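Cell division control protein Cdc48 (PDB 5E7P) probably binds and hydrolyses ATP as a AAA-family ATPase carrying two nucleotide-binding modules, both occupied by ADP here. Local coordinates at residues A549-E554 / F583-D588; R520-Y525 / R647-E652; S163-S168 / G407-D412; E436-A441 / P452-A457. One frame throughout, in Å; residues are numbered along the deposited sequence.

Interaction 1: residues A549-E554 / F583-D588; sequences AVKGSE and FLDEID
Ala549-Lys551 and Phe583-Asp585 run side by side as parallel strands, 12° apart in direction, with Val550 pairing through N to Phe583 O (2.9 Å) and through O to Asp585 N (3.0 Å). Gly552 N, at the first turn of the helix that follows, closes the ladder on Asp585 O at 2.8 Å. One face carries Ala549 against Phe583, their CB atoms 3.6 Å apart. On the other, Val550 and Leu584 lie alongside each other, pointing the same way, and meet CG2 to CD2 at 3.7 Å; Leu570 and Leu590 cover this pair. The segment 583-588 holds the Walker B motif of the second AAA module, its hydrophobic strand ending at Asp585, with Glu586 next, at the N-cap of helix 587-590. Asp585 OD1 makes weak hydrogen bonds to Glu586 N and to the hydroxyl of Thr533, a residue of the ADP site. Glu586 instead reaches to where the neighbouring strand passes into helix 552-558: CG is anti to the backbone N (chi1 -155°), and the chain runs extended from there. Ser553 OG donates to Glu586 OE2 at 2.8 Å from above the carboxylate plane, 45° out of it. Lys551 bends its chain to form a salt bridge with the same oxygen, though the modelled distance is too short to trust in detail.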
loop_
_atom_site.group_PDB
_atom_site.type_symbol
_atom_site.label_atom_id
_atom_site.label_comp_id
_atom_site.label_asym_id
_atom_site.label_seq_id
_atom_site.Cartn_x
_atom_site.Cartn_y
_atom_site.Cartn_z
ATOM N N ALA A 549 6.002 -10.923 -1.447
ATOM C CA ALA A 549 4.929 -11.893 -1.266
ATOM C C ALA A 549 4.216 -12.256 -2.560
ATOM O O ALA A 549 3.958 -11.395 -3.399
ATOM C CB ALA A 549 3.928 -11.370 -0.258
ATOM N N VAL A 550 3.897 -13.538 -2.713
ATOM C CA VAL A 550 3.111 -14.010 -3.850
ATOM C C VAL A 550 2.020 -14.984 -3.407
ATOM O O VAL A 550 2.162 -15.672 -2.397
ATOM C CB VAL A 550 3.988 -14.697 -4.926
ATOM C CG1 VAL A 550 5.065 -13.748 -5.433
ATOM C CG2 VAL A 550 4.601 -15.986 -4.389
ATOM N N LYS A 551 0.923 -15.018 -4.158
ATOM C CA LYS A 551 -0.091 -16.052 -3.994
ATOM C C LYS A 551 0.172 -17.155 -5.006
ATOM O O LYS A 551 0.275 -16.889 -6.205
ATOM C CB LYS A 551 -1.495 -15.487 -4.207
ATOM C CG LYS A 551 -2.096 -14.810 -2.991
ATOM C CD LYS A 551 -3.610 -14.665 -3.125
ATOM C CE LYS A 551 -4.356 -15.873 -2.552
ATOM N NZ LYS A 551 -4.055 -17.154 -3.257
ATOM N N GLY A 552 0.278 -18.389 -4.517
ATOM C CA GLY A 552 0.605 -19.537 -5.346
ATOM C C GLY A 552 -0.196 -19.650 -6.629
ATOM O O GLY A 552 0.355 -19.951 -7.685
ATOM N N SER A 553 -1.498 -19.394 -6.537
ATOM C CA SER A 553 -2.384 -19.474 -7.695
ATOM C C SER A 553 -2.042 -18.436 -8.760
ATOM O O SER A 553 -1.915 -18.764 -9.940
ATOM C CB SER A 553 -3.842 -19.300 -7.261
ATOM O OG SER A 553 -4.244 -20.339 -6.389
ATOM N N GLU A 554 -1.895 -17.185 -8.333
ATOM C CA GLU A 554 -1.708 -16.067 -9.254
ATOM C C GLU A 554 -0.409 -16.157 -10.044
ATOM O O GLU A 554 -0.391 -15.903 -11.247
ATOM C CB GLU A 554 -1.778 -14.736 -8.502
ATOM C CG GLU A 554 -3.033 -14.576 -7.665
ATOM C CD GLU A 554 -3.229 -13.159 -7.180
ATOM O OE1 GLU A 554 -2.437 -12.281 -7.584
ATOM O OE2 GLU A 554 -4.176 -12.921 -6.399
ATOM N N PHE A 583 7.169 -14.235 1.515
ATOM C CA PHE A 583 5.878 -14.826 1.845
ATOM C C PHE A 583 5.294 -15.576 0.647
ATOM O O PHE A 583 4.870 -14.968 -0.335
ATOM C CB PHE A 583 4.906 -13.746 2.330
ATOM C CG PHE A 583 3.585 -14.284 2.810
ATOM C CD1 PHE A 583 3.464 -15.598 3.238
ATOM C CD2 PHE A 583 2.460 -13.476 2.822
ATOM C CE1 PHE A 583 2.246 -16.094 3.673
ATOM C CE2 PHE A 583 1.241 -13.965 3.260
ATOM C CZ PHE A 583 1.133 -15.277 3.686
ATOM N N LEU A 584 5.279 -16.901 0.745
ATOM C CA LEU A 584 4.670 -17.753 -0.268
ATOM C C LEU A 584 3.304 -18.236 0.210
ATOM O O LEU A 584 3.171 -19.342 0.737
ATOM C CB LEU A 584 5.573 -18.950 -0.572
ATOM C CG LEU A 584 7.012 -18.635 -0.993
ATOM C CD1 LEU A 584 7.826 -19.916 -1.137
ATOM C CD2 LEU A 584 7.037 -17.842 -2.289
ATOM N N ASP A 585 2.289 -17.396 0.041
ATOM C CA ASP A 585 0.937 -17.767 0.431
ATOM C C ASP A 585 0.371 -18.770 -0.562
ATOM O O ASP A 585 0.748 -18.766 -1.733
ATOM C CB ASP A 585 0.033 -16.538 0.519
ATOM C CG ASP A 585 -1.262 -16.823 1.256
ATOM O OD1 ASP A 585 -1.323 -17.847 1.971
ATOM O OD2 ASP A 585 -2.214 -16.026 1.128
ATOM N N GLU A 586 -0.533 -19.620 -0.084
ATOM C CA GLU A 586 -1.083 -20.720 -0.872
ATOM C C GLU A 586 0.040 -21.526 -1.520
ATOM O O GLU A 586 0.049 -21.755 -2.730
ATOM C CB GLU A 586 -2.073 -20.206 -1.919
ATOM C CG GLU A 586 -3.097 -21.244 -2.352
ATOM C CD GLU A 586 -4.071 -20.709 -3.387
ATOM O OE1 GLU A 586 -4.939 -21.487 -3.843
ATOM O OE2 GLU A 586 -3.966 -19.516 -3.744
ATOM N N ILE A 587 0.987 -21.943 -0.688
ATOM C CA ILE A 587 2.186 -22.647 -1.129
ATOM C C ILE A 587 1.857 -24.006 -1.763
ATOM O O ILE A 587 2.662 -24.563 -2.507
ATOM C CB ILE A 587 3.186 -22.808 0.057
ATOM C CG1 ILE A 587 4.518 -23.414 -0.399
ATOM C CG2 ILE A 587 2.565 -23.622 1.181
ATOM C CD1 ILE A 587 5.295 -22.543 -1.355
ATOM N N ASP A 588 0.666 -24.527 -1.484
ATOM C CA ASP A 588 0.242 -25.799 -2.067
ATOM C C ASP A 588 -0.008 -25.690 -3.572
ATOM O O ASP A 588 0.204 -26.648 -4.317
ATOM C CB ASP A 588 -1.004 -26.340 -1.360
ATOM C CG ASP A 588 -2.149 -25.344 -1.347
ATOM O OD1 ASP A 588 -1.939 -24.191 -0.909
ATOM O OD2 ASP A 588 -3.259 -25.716 -1.783
#

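Interaction 2: residues R520-Y525 / R647-E652; sequences RGVLLY and RLVFVE
Tyr525 CG sits between the backbone N and the carbonyl carbon (chi1 60°), the crowded position, and Phe650 CG is anti to its backbone N (chi1 171°); from these starts the two side chains meet. Both stand on the parallel strands 521-525 and 645-650 of the second AAA module, whose five-stranded sheet has the order 2-3-4-1-5 of the AAA+ core. The first of these strands leads straight into the P-loop; the second is an outermost strand of the sheet. The Tyr525 ring reaches over strand 645-650, with Phe650 CA over one face 4.1 Å from the ring centroid in a CH-pi contact. Val649 O lies over the same ring face, toward the rim, while Leu648 CB meets the edge in the ring plane, 3.8 Å from Tyr525 CE1. The two aromatic planes are tilted by only 25° but slid so far apart that they barely overlap, and Phe741 meets the Tyr525 ring edge-to-face.

On the other face of the sheet Leu524 CD1 touches Val649 CG1 at 3.6 Å, with Leu497 of helix 491-506 packed on Leu524. The same CD1 also reaches Val651 CG2, just past the strand's end, at 3.8 Å. Val522 CG1 adds a looser contact with Val649 CG2. Five backbone hydrogen bonds join the strands, from Arg647 N on Gly521 O to Val651 N on Tyr525 O (2.9 Å). That last carbonyl has a second neighbour: Phe650 CD1 brings the edge of its ring to 3.3 Å from Tyr525 O, near the ring plane.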
loop_
_atom_site.group_PDB
_atom_site.type_symbol
_atom_site.label_atom_id
_atom_site.label_comp_id
_atom_site.label_asym_id
_atom_site.label_seq_id
_atom_site.Cartn_x
_atom_site.Cartn_y
_atom_site.Cartn_z
ATOM N N ARG A 520 15.177 -20.460 10.099
ATOM C CA ARG A 520 14.655 -21.635 9.421
ATOM C C ARG A 520 13.391 -21.291 8.641
ATOM O O ARG A 520 12.642 -20.388 9.021
ATOM C CB ARG A 520 14.377 -22.747 10.436
ATOM C CG ARG A 520 15.634 -23.288 11.105
ATOM C CD ARG A 520 16.440 -24.142 10.138
ATOM N NE ARG A 520 17.861 -23.810 10.129
ATOM C CZ ARG A 520 18.450 -23.074 9.191
ATOM N NH1 ARG A 520 17.742 -22.589 8.182
ATOM N NH2 ARG A 520 19.750 -22.822 9.261
ATOM N N GLY A 521 13.169 -22.003 7.541
ATOM C CA GLY A 521 11.964 -21.831 6.753
ATOM C C GLY A 521 10.737 -22.210 7.559
ATOM O O GLY A 521 10.749 -23.185 8.314
ATOM N N VAL A 522 9.673 -21.434 7.401
ATOM C CA VAL A 522 8.461 -21.635 8.180
ATOM C C VAL A 522 7.279 -22.053 7.309
ATOM O O VAL A 522 6.986 -21.416 6.296
ATOM C CB VAL A 522 8.086 -20.353 8.946
ATOM C CG1 VAL A 522 6.774 -20.544 9.697
ATOM C CG2 VAL A 522 9.208 -19.961 9.900
ATOM N N LEU A 523 6.608 -23.131 7.706
ATOM C CA LEU A 523 5.336 -23.496 7.096
ATOM C C LEU A 523 4.189 -23.203 8.054
ATOM O O LEU A 523 4.043 -23.854 9.087
ATOM C CB LEU A 523 5.302 -24.967 6.688
ATOM C CG LEU A 523 3.948 -25.376 6.092
ATOM C CD1 LEU A 523 3.709 -24.681 4.762
ATOM C CD2 LEU A 523 3.823 -26.884 5.949
ATOM N N LEU A 524 3.380 -22.212 7.701
ATOM C CA LEU A 524 2.252 -21.806 8.517
ATOM C C LEU A 524 0.982 -22.429 7.945
ATOM O O LEU A 524 0.660 -22.225 6.778
ATOM C CB LEU A 524 2.145 -20.284 8.509
ATOM C CG LEU A 524 1.348 -19.602 9.616
ATOM C CD1 LEU A 524 1.932 -19.927 10.971
ATOM C CD2 LEU A 524 1.364 -18.112 9.392
ATOM N N TYR A 525 0.268 -23.203 8.755
ATOM C CA TYR A 525 -0.918 -23.900 8.263
ATOM C C TYR A 525 -2.033 -23.990 9.298
ATOM O O TYR A 525 -1.786 -24.207 10.486
ATOM C CB TYR A 525 -0.554 -25.301 7.757
ATOM C CG TYR A 525 0.055 -26.193 8.816
ATOM C CD1 TYR A 525 1.427 -26.199 9.042
ATOM C CD2 TYR A 525 -0.741 -27.025 9.591
ATOM C CE1 TYR A 525 1.985 -27.008 10.009
ATOM C CE2 TYR A 525 -0.191 -27.836 10.558
ATOM C CZ TYR A 525 1.173 -27.824 10.765
ATOM O OH TYR A 525 1.726 -28.633 11.730
ATOM N N ARG A 647 10.199 -25.558 9.997
ATOM C CA ARG A 647 9.521 -25.115 11.209
ATOM C C ARG A 647 8.013 -25.075 10.980
ATOM O O ARG A 647 7.482 -24.117 10.412
ATOM C CB ARG A 647 10.041 -23.748 11.658
ATOM C CG ARG A 647 9.362 -23.207 12.902
ATOM C CD ARG A 647 10.248 -22.200 13.609
ATOM N NE ARG A 647 11.434 -22.840 14.167
ATOM C CZ ARG A 647 12.468 -22.186 14.687
ATOM N NH1 ARG A 647 12.469 -20.860 14.723
ATOM N NH2 ARG A 647 13.502 -22.863 15.169
ATOM N N LEU A 648 7.332 -26.127 11.424
ATOM C CA LEU A 648 5.893 -26.265 11.230
ATOM C C LEU A 648 5.103 -25.559 12.324
ATOM O O LEU A 648 5.082 -26.004 13.471
ATOM C CB LEU A 648 5.504 -27.743 11.184
ATOM C CG LEU A 648 5.453 -28.430 9.817
ATOM C CD1 LEU A 648 6.764 -28.274 9.051
ATOM C CD2 LEU A 648 5.101 -29.902 9.987
ATOM N N VAL A 649 4.454 -24.457 11.966
ATOM C CA VAL A 649 3.606 -23.741 12.908
ATOM C C VAL A 649 2.135 -23.971 12.577
ATOM O O VAL A 649 1.648 -23.546 11.528
ATOM C CB VAL A 649 3.891 -22.230 12.908
ATOM C CG1 VAL A 649 3.038 -21.534 13.961
ATOM C CG2 VAL A 649 5.369 -21.962 13.152
ATOM N N PHE A 650 1.435 -24.654 13.476
ATOM C CA PHE A 650 0.011 -24.913 13.300
ATOM C C PHE A 650 -0.829 -23.827 13.965
ATOM O O PHE A 650 -0.699 -23.573 15.162
ATOM C CB PHE A 650 -0.359 -26.293 13.854
ATOM C CG PHE A 650 -1.839 -26.552 13.904
ATOM C CD1 PHE A 650 -2.634 -26.338 12.790
ATOM C CD2 PHE A 650 -2.433 -27.024 15.062
ATOM C CE1 PHE A 650 -3.995 -26.575 12.837
ATOM C CE2 PHE A 650 -3.793 -27.267 15.113
ATOM C CZ PHE A 650 -4.574 -27.043 14.000
ATOM N N VAL A 651 -1.680 -23.182 13.174
ATOM C CA VAL A 651 -2.598 -22.178 13.692
ATOM C C VAL A 651 -3.915 -22.839 14.074
ATOM O O VAL A 651 -4.720 -23.192 13.210
ATOM C CB VAL A 651 -2.861 -21.065 12.658
ATOM C CG1 VAL A 651 -3.870 -20.060 13.199
ATOM C CG2 VAL A 651 -1.558 -20.375 12.276
ATOM N N GLU A 652 -4.120 -23.016 15.376
ATOM C CA GLU A 652 -5.337 -23.625 15.898
ATOM C C GLU A 652 -6.553 -22.759 15.603
ATOM O O GLU A 652 -6.440 -21.537 15.510
ATOM C CB GLU A 652 -5.217 -23.822 17.413
ATOM C CG GLU A 652 -4.263 -24.924 17.839
ATOM C CD GLU A 652 -4.969 -26.250 18.066
ATOM O OE1 GLU A 652 -6.213 -26.295 17.942
ATOM O OE2 GLU A 652 -4.277 -27.247 18.372
#

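Interaction 3: residues S163-S168 / G407-D412; sequences SALASS and GVPSED
Val408 faces Leu165 and Ser168 with a different methyl for each. From its CB the side chain forks: CG1 is anti to the backbone N (chi1 -179°) and reaches Leu165 CD1 at 3.9 Å, while CG2, beside the backbone N, lies 4.1 Å from Ser168 O and 4.2 Å from Ser168 OG. The leucine comes in at about a right angle to the valine. Leu165 CD1 also touches the proline that follows Val408, 4.2 Å from Pro409 CD, and Pro452 packs on this leucine as well. The contact joins two parts of the protein far apart in sequence. Helix 160-169 falls in the chain between strands 144-146 and 177-184 of the four-stranded sheet in the N-terminal region, and 407-412 is the loop between helices 394-404 and 415-420 that follow the first AAA core. No hydrogen bond spans the two segments. Ser168 instead turns its hydroxyl back on its own helix, where OG donates to Leu165 O at 2.6 Å; its CB faces the loop, 4.0 Å from Gly407 O. Gly407, with its positive phi, precedes Val408 where the chain passes the helix. The bound ADP of the first module lies about 10 Å from the Val408 side chain, too far for contact.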
loop_
_atom_site.group_PDB
_atom_site.type_symbol
_atom_site.label_atom_id
_atom_site.label_comp_id
_atom_site.label_asym_id
_atom_site.label_seq_id
_atom_site.Cartn_x
_atom_site.Cartn_y
_atom_site.Cartn_z
ATOM N N SER A 163 2.934 32.240 4.747
ATOM C CA SER A 163 3.296 31.895 3.377
ATOM C C SER A 163 4.673 31.241 3.339
ATOM O O SER A 163 4.906 30.303 2.576
ATOM C CB SER A 163 3.268 33.136 2.482
ATOM O OG SER A 163 4.170 34.126 2.947
ATOM N N ALA A 164 5.582 31.739 4.171
ATOM C CA ALA A 164 6.910 31.152 4.292
ATOM C C ALA A 164 6.802 29.750 4.882
ATOM O O ALA A 164 7.569 28.855 4.530
ATOM C CB ALA A 164 7.805 32.029 5.156
ATOM N N LEU A 165 5.839 29.571 5.781
ATOM C CA LEU A 165 5.587 28.271 6.391
ATOM C C LEU A 165 5.071 27.286 5.355
ATOM O O LEU A 165 5.575 26.171 5.248
ATOM C CB LEU A 165 4.586 28.396 7.543
ATOM C CG LEU A 165 4.107 27.087 8.177
ATOM C CD1 LEU A 165 5.278 26.282 8.720
ATOM C CD2 LEU A 165 3.089 27.358 9.274
ATOM N N ALA A 166 4.066 27.709 4.590
ATOM C CA ALA A 166 3.465 26.864 3.563
ATOM C C ALA A 166 4.499 26.377 2.551
ATOM O O ALA A 166 4.483 25.215 2.146
ATOM C CB ALA A 166 2.338 27.604 2.857
ATOM N N SER A 167 5.403 27.268 2.158
ATOM C CA SER A 167 6.434 26.929 1.183
ATOM C C SER A 167 7.520 26.037 1.783
ATOM O O SER A 167 8.089 25.193 1.092
ATOM C CB SER A 167 7.053 28.198 0.592
ATOM O OG SER A 167 6.089 28.937 -0.141
ATOM N N SER A 168 7.801 26.226 3.068
ATOM C CA SER A 168 8.817 25.431 3.753
ATOM C C SER A 168 8.326 24.007 3.994
ATOM O O SER A 168 9.121 23.092 4.203
ATOM C CB SER A 168 9.210 26.081 5.081
ATOM O OG SER A 168 8.116 26.113 5.980
ATOM N N GLY A 407 13.829 23.627 9.061
ATOM C CA GLY A 407 13.476 24.980 8.677
ATOM C C GLY A 407 12.005 25.278 8.894
ATOM O O GLY A 407 11.481 26.265 8.379
ATOM N N VAL A 408 11.341 24.419 9.659
ATOM C CA VAL A 408 9.929 24.595 9.970
ATOM C C VAL A 408 9.763 24.979 11.435
ATOM O O VAL A 408 10.032 24.169 12.321
ATOM C CB VAL A 408 9.132 23.307 9.698
ATOM C CG1 VAL A 408 7.655 23.518 10.004
ATOM C CG2 VAL A 408 9.323 22.859 8.258
ATOM N N PRO A 409 9.314 26.219 11.691
ATOM C CA PRO A 409 9.161 26.759 13.049
ATOM C C PRO A 409 8.251 25.898 13.918
ATOM O O PRO A 409 7.088 25.689 13.575
ATOM C CB PRO A 409 8.529 28.139 12.813
ATOM C CG PRO A 409 7.945 28.074 11.441
ATOM C CD PRO A 409 8.849 27.168 10.666
ATOM N N SER A 410 8.781 25.408 15.035
ATOM C CA SER A 410 8.034 24.497 15.896
ATOM C C SER A 410 8.418 24.621 17.370
ATOM O O SER A 410 9.394 25.288 17.714
ATOM C CB SER A 410 8.227 23.056 15.425
ATOM O OG SER A 410 9.595 22.686 15.458
ATOM N N GLU A 411 7.641 23.971 18.233
ATOM C CA GLU A 411 7.895 23.979 19.673
ATOM C C GLU A 411 8.173 22.574 20.203
ATOM O O GLU A 411 9.174 21.952 19.846
ATOM C CB GLU A 411 6.711 24.590 20.426
ATOM C CG GLU A 411 6.584 26.096 20.280
ATOM C CD GLU A 411 5.291 26.631 20.866
ATOM O OE1 GLU A 411 4.516 25.832 21.434
ATOM O OE2 GLU A 411 5.047 27.852 20.754
ATOM N N ASP A 412 7.282 22.086 21.061
ATOM C CA ASP A 412 7.425 20.760 21.652
ATOM C C ASP A 412 6.655 19.730 20.836
ATOM O O ASP A 412 5.523 19.384 21.172
ATOM C CB ASP A 412 6.919 20.758 23.096
ATOM C CG ASP A 412 7.582 21.823 23.951
ATOM O OD1 ASP A 412 7.079 22.967 23.972
ATOM O OD2 ASP A 412 8.601 21.516 24.606
#

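Interaction 4: residues E436-A441 / P452-A457; sequences EGALRA and PVLRHA
The helices after the first AAA core, probably its helical lid, hold this contact, where the chain, having left helix 427-448, runs back past its middle toward helix 456-462. Leu454 carries most of it. Its CD1 methyl settles on the helix surface between Ala438 and Ala441, 3.7 Å from Ala438 CA and 3.7 Å from Ala441 CB, with Gly437 O nearby at 3.8 Å. The first torsion of the leucine (chi1 -104°), off the usual staggered values, places CG near that carbonyl too, whose hydrogen bond is already made inside the helix with Ala441 N. The methyl thus meets backbone as well as CB atoms of small residues. Further back along the returning chain, Pro452 places CB 3.9 Å from Ala441 O, a contact with the helix backbone; its approach to Ala441 CB is looser, at 4.4 Å.

All contacts between the two segments are apolar or van der Waals. The polar links lie around them: within the helix, Arg440 NE reaches Glu436 OE2 at 3.3 Å, in the guanidinium plane and on the anti lone pair of that oxygen, which also forms a salt bridge with Arg37. Val453 O accepts from Arg444 NH1, and Arg455, at the N-cap of helix 456-462, has its backbone N bonded to Asp458 OD2. Helix 456-462 packs Leu459 on Leu454 and Asp458 on Ala441, while helix 160-169 packs on the contact with Ala161 and Thr162 against Pro452 and Val169 against Ala438.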
loop_
_atom_site.group_PDB
_atom_site.type_symbol
_atom_site.label_atom_id
_atom_site.label_comp_id
_atom_site.label_asym_id
_atom_site.label_seq_id
_atom_site.Cartn_x
_atom_site.Cartn_y
_atom_site.Cartn_z
ATOM N N GLU A 436 -0.659 19.168 6.856
ATOM C CA GLU A 436 -1.894 19.372 7.602
ATOM C C GLU A 436 -1.596 20.067 8.925
ATOM O O GLU A 436 -2.349 20.934 9.364
ATOM C CB GLU A 436 -2.602 18.037 7.850
ATOM C CG GLU A 436 -3.850 18.140 8.712
ATOM C CD GLU A 436 -4.965 18.928 8.047
ATOM O OE1 GLU A 436 -5.046 18.909 6.800
ATOM O OE2 GLU A 436 -5.760 19.566 8.775
ATOM N N GLY A 437 -0.488 19.682 9.550
ATOM C CA GLY A 437 -0.064 20.291 10.796
ATOM C C GLY A 437 0.217 21.770 10.622
ATOM O O GLY A 437 -0.008 22.567 11.534
ATOM N N ALA A 438 0.703 22.135 9.440
ATOM C CA ALA A 438 0.987 23.531 9.123
ATOM C C ALA A 438 -0.301 24.331 8.968
ATOM O O ALA A 438 -0.327 25.534 9.221
ATOM C CB ALA A 438 1.830 23.630 7.863
ATOM N N LEU A 439 -1.366 23.655 8.550
ATOM C CA LEU A 439 -2.667 24.294 8.398
ATOM C C LEU A 439 -3.309 24.551 9.755
ATOM O O LEU A 439 -3.924 25.593 9.975
ATOM C CB LEU A 439 -3.593 23.435 7.535
ATOM C CG LEU A 439 -3.151 23.204 6.089
ATOM C CD1 LEU A 439 -4.178 22.362 5.343
ATOM C CD2 LEU A 439 -2.920 24.529 5.381
ATOM N N ARG A 440 -3.164 23.591 10.662
ATOM C CA ARG A 440 -3.700 23.726 12.009
ATOM C C ARG A 440 -2.970 24.832 12.763
ATOM O O ARG A 440 -3.562 25.537 13.582
ATOM C CB ARG A 440 -3.587 22.401 12.764
ATOM C CG ARG A 440 -4.134 21.219 11.986
ATOM C CD ARG A 440 -4.980 20.316 12.857
ATOM N NE ARG A 440 -5.860 19.473 12.054
ATOM C CZ ARG A 440 -6.900 18.805 12.539
ATOM N NH1 ARG A 440 -7.195 18.881 13.829
ATOM N NH2 ARG A 440 -7.649 18.066 11.732
ATOM N N ALA A 441 -1.680 24.979 12.475
ATOM C CA ALA A 441 -0.875 26.033 13.078
ATOM C C ALA A 441 -1.256 27.395 12.508
ATOM O O ALA A 441 -1.348 28.382 13.239
ATOM C CB ALA A 441 0.604 25.760 12.863
ATOM N N PRO A 452 2.650 31.694 12.991
ATOM C CA PRO A 452 2.360 30.264 13.152
ATOM C C PRO A 452 3.565 29.454 13.620
ATOM O O PRO A 452 4.655 29.578 13.065
ATOM C CB PRO A 452 1.952 29.829 11.742
ATOM C CG PRO A 452 2.602 30.819 10.839
ATOM C CD PRO A 452 2.559 32.118 11.583
ATOM N N VAL A 453 3.358 28.629 14.641
ATOM C CA VAL A 453 4.417 27.765 15.149
ATOM C C VAL A 453 3.879 26.376 15.500
ATOM O O VAL A 453 3.003 26.230 16.355
ATOM C CB VAL A 453 5.142 28.404 16.357
ATOM C CG1 VAL A 453 4.140 28.953 17.370
ATOM C CG2 VAL A 453 6.089 27.405 17.001
ATOM N N LEU A 454 4.405 25.360 14.822
ATOM C CA LEU A 454 3.918 23.990 14.971
ATOM C C LEU A 454 4.106 23.423 16.375
ATOM O O LEU A 454 5.188 23.504 16.953
ATOM C CB LEU A 454 4.592 23.066 13.953
ATOM C CG LEU A 454 3.756 22.641 12.746
ATOM C CD1 LEU A 454 3.532 23.817 11.810
ATOM C CD2 LEU A 454 4.415 21.480 12.016
ATOM N N ARG A 455 3.040 22.842 16.912
ATOM C CA ARG A 455 3.105 22.162 18.198
ATOM C C ARG A 455 2.639 20.718 18.048
ATOM O O ARG A 455 2.188 20.317 16.976
ATOM C CB ARG A 455 2.265 22.900 19.240
ATOM C CG ARG A 455 0.831 23.147 18.817
ATOM C CD ARG A 455 0.120 24.069 19.794
ATOM N NE ARG A 455 0.809 25.350 19.931
ATOM C CZ ARG A 455 0.331 26.385 20.614
ATOM N NH1 ARG A 455 -0.846 26.296 21.221
ATOM N NH2 ARG A 455 1.028 27.511 20.685
ATOM N N HIS A 456 2.756 19.941 19.120
ATOM C CA HIS A 456 2.387 18.529 19.094
ATOM C C HIS A 456 0.906 18.330 18.793
ATOM O O HIS A 456 0.521 17.351 18.153
ATOM C CB HIS A 456 2.734 17.858 20.422
ATOM C CG HIS A 456 2.274 16.439 20.515
ATOM N ND1 HIS A 456 2.901 15.408 19.850
ATOM C CD2 HIS A 456 1.239 15.879 21.187
ATOM C CE1 HIS A 456 2.279 14.273 20.113
ATOM N NE2 HIS A 456 1.266 14.531 20.921
ATOM N N ALA A 457 0.084 19.265 19.259
ATOM C CA ALA A 457 -1.357 19.202 19.048
ATOM C C ALA A 457 -1.712 19.160 17.563
ATOM O O ALA A 457 -2.642 18.463 17.159
ATOM C CB ALA A 457 -2.038 20.383 19.723
#

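In the fold
The four contacts form two pairs at distant ends of the molecule, with centres 44 to 50 Å apart between the pairs. Along the chain, interaction 3 closes first, then interaction 4; interaction 2 follows and encloses interaction 1. Interactions 1 and 2 share the five-stranded parallel sheet of the second AAA module, at its two edges; their centres are 15 Å apart and Ile587 CG2 touches Leu523 CD1. Interactions 3 and 4 lie 9 Å apart and are joined through Leu454, whose backbone N and O probably bond Pro409 O and Glu411 N. The first pair thus lies in the sheet of the second nucleotide-binding core; interaction 3 joins helix 160-169 to loop 407-412, and interaction 4 packs together the helices after the first core.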